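Local coordinates for vacuolar aminopeptidase 1 (Saccharomyces cerevisiae, PDB 5JGF) that removes N-terminal amino acids, preferably neutral or hydrophobic ones, from peptides as a zinc-dependent vacuolar enzyme of the M18 family, working as a homododecamer, at the interface of chains A and B and the interface of chains A and C. Sequence-based numbering; all coordinates share one arbitrary frame. Chains: chain A/B/C, Vacuolar aminopeptidase 1.

Chain A uses separate surfaces to hold two neighbours in the tetrahedral dodecamer. Contacts 1 and 2 both belong to its interface with chain B, their C-alpha centres about 25 Å apart, and share no residue: contact 1 is a mainly polar patch at the start of helix 331-336, met by helix 312-324 and a loop of chain B, contact 2 a largely apolar one at the start of helix 383-396. Contact 3 joins chain A to chain C across a two-fold axis and lies about 29 Å from contact 2 and 47 Å from contact 1. Because every subunit repeats both kinds of interface, the two together can close the dodecamer into a shell.

Contact 1: the interface of chains A and B. Residues chain A 330, 332-333; chain B 48-49, 319.
The guanidinium of B:Arg319 turns one face towards the backbone N of A:Thr333, which lies 4.2 Å above its plane near the rim, while the carbonyl carbon of B:Ser48, from its own chain, sits at the edge in the plane. NH2 of B:Arg319 also comes within 3.3 Å of the hydroxyl OG1 of A:Thr333, the side chains crossing at about a right angle. The imidazole of A:His332 is nearly parallel to the guanidinium, the planes 13° apart, yet the two side chains run past each other in opposite directions, and it is the aliphatic part of the arginine that touches: CD of B:Arg319 is 3.7 Å from CB of A:His332. A long side chain suits this place because its methylenes pack on the histidine while its charged end goes on to A:Asp330. That charge pairing is loose, with NH2 of B:Arg319 4.0 Å from the carboxylate OD2 of A:Asp330. A water bridges the two, 2.8 Å from both NE of B:Arg319 and OD2 of A:Asp330, and probably supports the pairing.

B:Asn49 adds a weak hydrogen bond from its amide ND2 to the same OD2, the amide plane nearly square to the carboxylate. The aspartate reaches these partners with CG anti to its backbone N (chi1 177°), and OD1 accepts weak bonds from the N atoms of A:His332 and A:Thr333, capping helix 331-336. OG1 of A:Thr333 donates to OD2 of A:Asp330 at 2.6 Å, from above the carboxylate plane, 67° out of it.

Contact 2: the interface of chains A and B. Residues chain A 383-384, 386-387; chain B 139, 235-237.
The first turn of helix 383-396 of chain A packs against two strands of chain B, 132-141 and 233-242. A:Val383 leads. With CG1 set between the backbone N and the carbonyl carbon (chi1 66°), CG2 stands anti to the N and points at the backbone of strand 233-242. There CG2 of A:Val383 lies 3.7 Å from the backbone C of B:Met236, and it also touches CB of B:Gln235. The valine's CB meets CB of B:Asp237 at 3.9 Å, the two side chains crossing at a slant. A branched residue suits this place because it presents several carbons to neighbouring strand residues at once.

One turn further on, A:Ala387 brings its CB to within 3.8 Å of CD1 of B:Leu139; its small side chain probably lets the helix come close. The same leucine methyl lies 3.7 Å from the carbonyl O of A:Val383 and also touches CA of A:Val384, so this methyl lies against the first turn of the helix.

B:Gln235 is bent at chi2 (-51°), which folds its amide back over its own strand: OE1 accepts a hydrogen bond from N of B:Met236 at 3.0 Å. This bond helps fix the amide, whose NE2 lies 3.7 Å from CG2 of A:Thr386. At the other end of the patch a water joins the backbone N of A:Val383 to the carboxylate OD2 of B:Asp237, 2.9 Å from each. The patch thus sits where helix 383-396 begins, its N-terminal end set against the neighbouring subunit's strands.

Contact 3: the interface of chains A and C. Residues chain A 255, 349, 351, 435; chain C 108, 111, 187.
The phenol OH of C:Tyr111 makes a hydrogen bond to the backbone carbonyl O of A:Tyr349, at 2.7 Å; a tyrosine suits the place because its long ring carries a donor across the boundary while offering flat apolar surface on the way. A:Pro351 covers one face of that ring, its CD over the centre and 3.9 Å from the centroid in a CH-pi contact. The ring of A:Tyr349 meets C:Tyr111 differently, by its edge: CD2 lies 3.8 Å from CE1 of C:Tyr111. A phenylalanine in place of C:Tyr111 would probably leave the carbonyl O of A:Tyr349 without this donor across the boundary.

The compact, rigid ring of A:Pro351 touches further groups of chain C, its CB 3.9 Å from CB of C:Ala108 and its CG 3.9 Å from CG2 of C:Val187. CG1 of C:Val187, anti to the backbone N (chi1 171°), lies 3.8 Å from the ring tip CZ of A:Phe255, while CG2 faces the proline. Thus the two branches of the valine serve different partners.

The patch, mostly apolar but keyed by the tyrosine's hydrogen bond, recurs with the chains exchanged across the two-fold and helps pair subunits within the homododecamer.

Contact 1: the interface of chains A and B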
# COMPACT_ATOMS: atom_id res chain seq x y z
N ASP A 330 37.01 -13.52 -53.52
CA ASP A 330 35.59 -13.29 -53.25
C ASP A 330 35.33 -13.55 -51.76
O ASP A 330 35.17 -14.70 -51.34
CB ASP A 330 34.78 -14.24 -54.14
CG ASP A 330 33.29 -14.16 -53.89
OD1 ASP A 330 32.85 -13.31 -53.09
OD2 ASP A 330 32.54 -14.95 -54.51
N HIS A 332 32.73 -13.01 -49.99
CA HIS A 332 31.42 -13.58 -49.71
C HIS A 332 31.49 -15.10 -49.80
O HIS A 332 30.84 -15.81 -49.04
CB HIS A 332 30.39 -13.03 -50.70
CG HIS A 332 30.12 -11.56 -50.55
ND1 HIS A 332 29.51 -11.03 -49.43
CD2 HIS A 332 30.41 -10.52 -51.35
CE1 HIS A 332 29.43 -9.72 -49.56
NE2 HIS A 332 29.97 -9.38 -50.71
N THR A 333 32.30 -15.61 -50.73
CA THR A 333 32.47 -17.05 -50.87
C THR A 333 33.30 -17.55 -49.69
O THR A 333 33.04 -18.63 -49.15
CB THR A 333 33.20 -17.41 -52.19
OG1 THR A 333 32.32 -17.21 -53.29
CG2 THR A 333 33.67 -18.86 -52.18
N SER B 48 29.86 -21.05 -53.62
CA SER B 48 30.63 -21.05 -54.86
C SER B 48 30.73 -19.65 -55.46
O SER B 48 29.78 -18.87 -55.37
CB SER B 48 30.01 -22.01 -55.88
OG SER B 48 30.21 -23.35 -55.52
N ASN B 49 31.86 -19.33 -56.09
CA ASN B 49 32.02 -18.03 -56.72
C ASN B 49 31.12 -17.99 -57.95
O ASN B 49 31.04 -18.98 -58.68
CB ASN B 49 33.48 -17.80 -57.12
CG ASN B 49 33.65 -16.58 -57.98
OD1 ASN B 49 33.50 -16.63 -59.19
ND2 ASN B 49 33.98 -15.46 -57.35
N ARG B 319 28.09 -9.54 -55.53
CA ARG B 319 28.55 -10.72 -56.27
C ARG B 319 28.06 -10.68 -57.72
O ARG B 319 28.83 -10.96 -58.64
CB ARG B 319 28.05 -11.99 -55.58
CG ARG B 319 28.54 -12.13 -54.15
CD ARG B 319 27.99 -13.36 -53.44
NE ARG B 319 28.49 -14.60 -54.03
CZ ARG B 319 28.60 -15.75 -53.37
NH1 ARG B 319 28.26 -15.83 -52.09
NH2 ARG B 319 29.07 -16.81 -54.00
O HOH W 1 30.35 -14.77 -56.17

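Contact 2: the interface of chains A and B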
# COMPACT_ATOMS: atom_id res chain seq x y z
N VAL A 383 21.04 -25.44 -36.01
CA VAL A 383 20.99 -26.89 -36.12
C VAL A 383 22.20 -27.51 -36.83
O VAL A 383 22.68 -28.57 -36.42
CB VAL A 383 19.67 -27.36 -36.80
CG1 VAL A 383 19.63 -26.92 -38.25
CG2 VAL A 383 19.54 -28.88 -36.69
N VAL A 384 22.69 -26.87 -37.88
CA VAL A 384 23.85 -27.39 -38.59
C VAL A 384 25.10 -27.25 -37.74
O VAL A 384 25.92 -28.18 -37.66
CB VAL A 384 24.06 -26.67 -39.93
CG1 VAL A 384 25.39 -27.07 -40.54
CG2 VAL A 384 22.93 -27.01 -40.89
N THR A 386 25.28 -27.17 -34.53
CA THR A 386 25.19 -28.12 -33.43
C THR A 386 25.65 -29.49 -33.93
O THR A 386 26.45 -30.16 -33.28
CB THR A 386 23.74 -28.23 -32.91
OG1 THR A 386 23.32 -26.95 -32.41
CG2 THR A 386 23.65 -29.26 -31.79
N ALA A 387 25.13 -29.90 -35.08
CA ALA A 387 25.50 -31.19 -35.66
C ALA A 387 27.00 -31.25 -35.94
O ALA A 387 27.64 -32.27 -35.69
CB ALA A 387 24.71 -31.43 -36.95
N LEU B 139 18.21 -33.52 -39.92
CA LEU B 139 19.54 -33.74 -40.49
C LEU B 139 19.82 -35.21 -40.27
O LEU B 139 19.67 -35.71 -39.16
CB LEU B 139 20.61 -32.90 -39.79
CG LEU B 139 20.60 -31.38 -40.01
CD1 LEU B 139 21.80 -30.77 -39.30
CD2 LEU B 139 20.65 -31.08 -41.50
N GLN B 235 20.33 -34.64 -36.13
CA GLN B 235 19.88 -33.45 -35.42
C GLN B 235 18.57 -33.02 -36.03
O GLN B 235 18.15 -33.54 -37.06
CB GLN B 235 20.91 -32.32 -35.55
CG GLN B 235 21.76 -32.08 -34.31
CD GLN B 235 20.92 -31.92 -33.05
OE1 GLN B 235 19.78 -31.47 -33.11
NE2 GLN B 235 21.49 -32.27 -31.90
N MET B 236 17.91 -32.06 -35.39
CA MET B 236 16.66 -31.57 -35.93
C MET B 236 16.29 -30.20 -35.39
O MET B 236 16.71 -29.82 -34.30
CB MET B 236 15.52 -32.56 -35.66
CG MET B 236 15.45 -33.10 -34.25
SD MET B 236 14.22 -34.43 -34.10
CE MET B 236 13.34 -33.84 -32.67
N ASP B 237 15.53 -29.47 -36.19
CA ASP B 237 15.06 -28.13 -35.85
C ASP B 237 13.57 -28.16 -36.18
O ASP B 237 13.16 -27.84 -37.31
CB ASP B 237 15.78 -27.09 -36.71
CG ASP B 237 15.33 -25.67 -36.43
OD1 ASP B 237 14.47 -25.48 -35.54
OD2 ASP B 237 15.83 -24.73 -37.09
O HOH W 2 18.60 -24.00 -36.54

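Contact 3: the interface of chains A and C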
# COMPACT_ATOMS: atom_id res chain seq x y z
N PHE A 255 38.06 -28.72 -8.52
CA PHE A 255 37.84 -27.34 -8.95
C PHE A 255 39.07 -26.46 -9.07
O PHE A 255 40.14 -26.76 -8.54
CB PHE A 255 36.88 -26.64 -7.98
CG PHE A 255 35.56 -27.34 -7.84
CD1 PHE A 255 34.62 -27.29 -8.86
CD2 PHE A 255 35.27 -28.04 -6.68
CE1 PHE A 255 33.40 -27.95 -8.72
CE2 PHE A 255 34.05 -28.71 -6.54
CZ PHE A 255 33.11 -28.66 -7.56
N TYR A 349 26.08 -25.80 -13.80
CA TYR A 349 24.94 -26.01 -12.92
C TYR A 349 25.38 -25.64 -11.49
O TYR A 349 26.43 -26.09 -11.03
CB TYR A 349 24.52 -27.48 -12.96
CG TYR A 349 23.37 -27.84 -12.05
CD1 TYR A 349 22.05 -27.55 -12.40
CD2 TYR A 349 23.60 -28.49 -10.84
CE1 TYR A 349 20.99 -27.90 -11.57
CE2 TYR A 349 22.55 -28.84 -10.00
CZ TYR A 349 21.25 -28.54 -10.37
OH TYR A 349 20.21 -28.88 -9.53
N PRO A 351 24.27 -26.24 -7.87
CA PRO A 351 23.35 -27.05 -7.07
C PRO A 351 22.49 -26.33 -6.04
O PRO A 351 21.48 -26.87 -5.59
CB PRO A 351 24.28 -28.09 -6.43
CG PRO A 351 25.53 -27.30 -6.22
CD PRO A 351 25.67 -26.55 -7.53
N LEU A 435 31.21 -21.56 -12.74
CA LEU A 435 30.28 -21.17 -11.68
C LEU A 435 30.57 -19.70 -11.36
O LEU A 435 31.66 -19.20 -11.63
CB LEU A 435 30.53 -21.98 -10.41
CG LEU A 435 30.07 -23.43 -10.30
CD1 LEU A 435 30.66 -24.04 -9.03
CD2 LEU A 435 28.54 -23.48 -10.26
N ALA C 108 24.05 -33.73 -5.56
CA ALA C 108 23.03 -33.01 -6.32
C ALA C 108 23.54 -32.85 -7.75
O ALA C 108 24.43 -32.04 -8.01
CB ALA C 108 22.78 -31.65 -5.69
N TYR C 111 27.13 -33.06 -7.78
CA TYR C 111 27.88 -32.20 -6.87
C TYR C 111 27.85 -32.69 -5.44
O TYR C 111 26.81 -33.09 -4.93
CB TYR C 111 27.33 -30.77 -6.88
CG TYR C 111 27.72 -29.92 -8.07
CD1 TYR C 111 26.94 -29.89 -9.22
CD2 TYR C 111 28.87 -29.13 -8.02
CE1 TYR C 111 27.28 -29.08 -10.30
CE2 TYR C 111 29.22 -28.32 -9.10
CZ TYR C 111 28.43 -28.30 -10.23
OH TYR C 111 28.76 -27.48 -11.28
N VAL C 187 30.04 -26.17 -1.51
CA VAL C 187 30.21 -27.23 -2.50
C VAL C 187 31.60 -27.78 -2.21
O VAL C 187 32.57 -27.02 -2.17
CB VAL C 187 30.15 -26.67 -3.93
CG1 VAL C 187 30.53 -27.75 -4.94
CG2 VAL C 187 28.74 -26.16 -4.23